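Local coordinates for protein peptidase (Yersinia bercovieri, PDB 5NYW) that is of unknown function but, as a bacterial ancestral beta-subunit (Anbu), belongs with proteasome beta-subunits and HslV in the Ntn-hydrolase superfamily, at residues Y2-F14 with L115-L127. Residues are numbered along the deposited sequence; the frame is centred on the assembly and turned at random.
Unlike the reference sequence in segment 2-14: Ala13 (reference Val).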
# COMPACT_ATOMS: atom_id res chain seq x y z
N TYR L 2 -16.36 18.18 35.50
CA TYR L 2 -17.75 17.84 35.22
C TYR L 2 -18.47 19.06 34.61
O TYR L 2 -18.47 20.15 35.17
CB TYR L 2 -18.44 17.36 36.51
CG TYR L 2 -19.94 17.21 36.39
CD1 TYR L 2 -20.50 16.62 35.27
CD2 TYR L 2 -20.79 17.64 37.39
CE1 TYR L 2 -21.85 16.48 35.14
CE2 TYR L 2 -22.16 17.50 37.27
CZ TYR L 2 -22.68 16.91 36.14
OH TYR L 2 -24.04 16.75 35.99
N CYS L 3 -19.05 18.87 33.43
CA CYS L 3 -19.82 19.92 32.77
C CYS L 3 -21.18 19.41 32.34
O CYS L 3 -21.32 18.27 31.94
CB CYS L 3 -19.06 20.47 31.55
SG CYS L 3 -17.36 21.07 31.86
N VAL L 4 -22.20 20.26 32.46
CA VAL L 4 -23.53 19.88 32.00
C VAL L 4 -24.15 21.05 31.25
O VAL L 4 -23.93 22.21 31.58
CB VAL L 4 -24.46 19.40 33.18
CG1 VAL L 4 -24.60 20.47 34.27
CG2 VAL L 4 -25.85 18.97 32.66
N ALA L 5 -24.91 20.73 30.21
CA ALA L 5 -25.64 21.75 29.47
C ALA L 5 -27.03 21.24 29.19
O ALA L 5 -27.21 20.08 28.85
CB ALA L 5 -24.91 22.10 28.18
N MET L 6 -28.01 22.11 29.32
CA MET L 6 -29.41 21.75 29.15
C MET L 6 -30.08 22.65 28.12
O MET L 6 -29.94 23.87 28.16
CB MET L 6 -30.15 21.86 30.48
CG MET L 6 -29.58 21.02 31.60
SD MET L 6 -30.16 21.53 33.23
CE MET L 6 -29.50 20.23 34.27
N ARG L 7 -30.78 22.03 27.16
CA ARG L 7 -31.57 22.78 26.19
C ARG L 7 -33.06 22.62 26.44
O ARG L 7 -33.62 21.54 26.24
CB ARG L 7 -31.25 22.34 24.76
CG ARG L 7 -32.09 23.00 23.69
CD ARG L 7 -31.77 22.39 22.33
NE ARG L 7 -32.68 22.83 21.27
CZ ARG L 7 -33.76 22.16 20.87
NH1 ARG L 7 -34.50 22.64 19.89
NH2 ARG L 7 -34.08 20.99 21.43
N LEU L 8 -33.71 23.72 26.84
CA LEU L 8 -35.12 23.72 27.19
C LEU L 8 -35.88 24.60 26.22
O LEU L 8 -35.26 25.25 25.39
CB LEU L 8 -35.33 24.22 28.62
CG LEU L 8 -34.31 23.67 29.60
CD1 LEU L 8 -34.07 24.70 30.68
CD2 LEU L 8 -34.79 22.35 30.18
N SER L 9 -37.21 24.61 26.32
CA SER L 9 -38.03 25.42 25.43
C SER L 9 -37.76 26.92 25.57
O SER L 9 -37.83 27.66 24.59
CB SER L 9 -39.51 25.11 25.64
OG SER L 9 -39.89 25.31 26.98
N SER L 10 -37.47 27.35 26.80
CA SER L 10 -37.30 28.78 27.09
C SER L 10 -35.85 29.28 27.09
O SER L 10 -35.61 30.47 27.23
CB SER L 10 -37.96 29.10 28.44
OG SER L 10 -37.59 28.17 29.44
N GLY L 11 -34.88 28.37 26.97
CA GLY L 11 -33.47 28.74 26.98
C GLY L 11 -32.49 27.61 27.28
O GLY L 11 -32.86 26.44 27.32
N LEU L 12 -31.24 27.99 27.54
CA LEU L 12 -30.19 27.03 27.86
C LEU L 12 -29.62 27.26 29.25
O LEU L 12 -29.53 28.40 29.71
CB LEU L 12 -29.07 27.10 26.82
CG LEU L 12 -29.27 26.57 25.41
CD1 LEU L 12 -28.74 27.56 24.44
CD2 LEU L 12 -28.44 25.31 25.30
N ALA L 13 -29.24 26.17 29.92
CA ALA L 13 -28.55 26.25 31.20
C ALA L 13 -27.21 25.52 31.11
O ALA L 13 -27.13 24.41 30.58
CB ALA L 13 -29.42 25.67 32.34
N PHE L 14 -26.15 26.13 31.64
CA PHE L 14 -24.82 25.52 31.62
C PHE L 14 -24.20 25.44 33.01
O PHE L 14 -24.33 26.38 33.80
CB PHE L 14 -23.87 26.30 30.71
CG PHE L 14 -24.38 26.49 29.32
CD1 PHE L 14 -24.11 25.55 28.34
CD2 PHE L 14 -25.12 27.60 28.98
CE1 PHE L 14 -24.58 25.71 27.05
CE2 PHE L 14 -25.58 27.77 27.68
CZ PHE L 14 -25.31 26.83 26.72
N LEU L 115 -18.84 20.48 24.87
CA LEU L 115 -20.24 20.86 24.68
C LEU L 115 -20.28 22.25 24.03
O LEU L 115 -19.49 23.14 24.36
CB LEU L 115 -21.01 20.84 26.00
CG LEU L 115 -21.15 19.46 26.67
CD1 LEU L 115 -22.08 19.53 27.85
CD2 LEU L 115 -21.61 18.39 25.70
N LEU L 116 -21.19 22.39 23.07
CA LEU L 116 -21.40 23.63 22.34
C LEU L 116 -22.86 23.96 22.34
O LEU L 116 -23.67 23.18 21.85
CB LEU L 116 -20.91 23.50 20.91
CG LEU L 116 -21.32 24.59 19.92
CD1 LEU L 116 -20.63 25.92 20.23
CD2 LEU L 116 -21.03 24.12 18.51
N GLY L 117 -23.22 25.11 22.90
CA GLY L 117 -24.62 25.46 22.98
C GLY L 117 -24.84 26.93 22.80
O GLY L 117 -23.95 27.74 23.08
N GLY L 118 -26.02 27.31 22.35
CA GLY L 118 -26.32 28.72 22.23
C GLY L 118 -27.29 29.06 21.13
O GLY L 118 -28.11 28.22 20.70
N GLN L 119 -27.18 30.29 20.66
CA GLN L 119 -28.10 30.77 19.64
C GLN L 119 -27.39 31.74 18.72
O GLN L 119 -26.65 32.61 19.18
CB GLN L 119 -29.31 31.46 20.29
CG GLN L 119 -30.45 31.73 19.35
CD GLN L 119 -31.64 32.37 20.05
OE1 GLN L 119 -31.49 32.93 21.14
NE2 GLN L 119 -32.83 32.25 19.46
N ILE L 120 -27.60 31.55 17.42
CA ILE L 120 -27.20 32.52 16.39
C ILE L 120 -28.48 33.13 15.83
O ILE L 120 -29.39 32.39 15.45
CB ILE L 120 -26.39 31.85 15.29
CG1 ILE L 120 -25.06 31.35 15.84
CG2 ILE L 120 -26.16 32.82 14.15
CD1 ILE L 120 -24.30 30.50 14.87
N LYS L 121 -28.55 34.45 15.76
CA LYS L 121 -29.81 35.10 15.40
C LYS L 121 -30.37 34.59 14.08
O LYS L 121 -29.65 34.47 13.09
CB LYS L 121 -29.68 36.63 15.36
CG LYS L 121 -31.05 37.32 15.35
CD LYS L 121 -30.96 38.84 15.47
CE LYS L 121 -32.35 39.48 15.58
NZ LYS L 121 -32.30 40.97 15.78
N GLY L 122 -31.65 34.27 14.08
CA GLY L 122 -32.30 33.69 12.93
C GLY L 122 -32.62 32.22 13.14
O GLY L 122 -33.21 31.57 12.28
N GLU L 123 -32.18 31.67 14.27
CA GLU L 123 -32.47 30.28 14.57
C GLU L 123 -32.77 30.14 16.07
O GLU L 123 -32.50 31.06 16.86
CB GLU L 123 -31.31 29.37 14.14
CG GLU L 123 -30.08 29.44 15.02
CD GLU L 123 -28.97 28.47 14.60
OE1 GLU L 123 -27.92 28.49 15.27
OE2 GLU L 123 -29.16 27.67 13.64
N GLY L 124 -33.32 29.00 16.47
CA GLY L 124 -33.61 28.76 17.87
C GLY L 124 -32.39 28.26 18.61
O GLY L 124 -31.27 28.33 18.12
N LEU L 125 -32.59 27.78 19.82
CA LEU L 125 -31.50 27.25 20.62
C LEU L 125 -30.98 25.96 20.05
O LEU L 125 -31.76 25.12 19.64
CB LEU L 125 -31.96 26.99 22.03
CG LEU L 125 -32.72 28.13 22.64
CD1 LEU L 125 -33.29 27.58 23.90
CD2 LEU L 125 -31.79 29.30 22.89
N ARG L 126 -29.66 25.81 20.03
CA ARG L 126 -29.08 24.53 19.63
C ARG L 126 -27.96 24.14 20.59
O ARG L 126 -27.24 24.99 21.11
CB ARG L 126 -28.58 24.58 18.19
CG ARG L 126 -29.67 24.94 17.21
CD ARG L 126 -29.24 24.87 15.76
NE ARG L 126 -29.17 23.50 15.25
CZ ARG L 126 -28.96 23.19 13.98
NH1 ARG L 126 -28.81 24.17 13.09
NH2 ARG L 126 -28.92 21.92 13.59
N LEU L 127 -27.84 22.84 20.85
CA LEU L 127 -26.86 22.29 21.78
C LEU L 127 -26.22 21.03 21.20
O LEU L 127 -26.94 20.14 20.77
CB LEU L 127 -27.51 21.97 23.12
CG LEU L 127 -26.68 21.20 24.16
CD1 LEU L 127 -25.47 21.99 24.57
CD2 LEU L 127 -27.52 20.78 25.37
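Leu125 reaches across from one beta-hairpin to the turn of another, where its CD1 lies 3.3 Å from Gly11 CA and also meets Leu8 O. Its second methyl, CD2, packs against Leu12 CD1, so the fork of this leucine fills the ground between the turn of 2-14 and the strand that leaves it. Arg7 brings the polar contact to a largely apolar interface. CB rests on Leu127, touching CB and CD2 of that leucine. With CG anti to the backbone N (chi1 176°) and the chain extended onward, CD is carried to the carbonyl of Leu125, and NE donates to Leu125 O at 3.0 Å with an N-H...O angle of 165°. Beyond it, CZ and NH1 stay near the same oxygen, NH1 at 3.7 Å from Leu125 O as a mere contact. The oxygen sits close to the guanidinium plane, at its edge, whereas NE stands above the carbonyl plane, 56° out of it. The bond thus ties the end of strand 2-7 to the backbone of the other hairpin. Deeper in, Leu127 spreads its two methyls over Ala5: CD1 lies 3.7 Å from Ala5 CB and CD2 lies 3.6 Å from Ala5 O. Leu115 CD1 also touches Ala5 CB, while Leu12 CD1 comes to 3.4 Å from Gly118 N. Phe14 turns the edge of its ring to Gly117, whose lack of a side chain leaves space for the aromatic CE1 and CZ. Gln47 of strand 42-50 touches Ala5, Phe14 and Leu115, and Phe146 of strand 145-149 covers Leu115 and Leu127. The hairpin strands of 2-14 and 115-127 belong to separate antiparallel sheets, joined face to face through side chains: the central beta-sandwich of the Ntn-hydrolase fold, as in proteasome subunits and HslV.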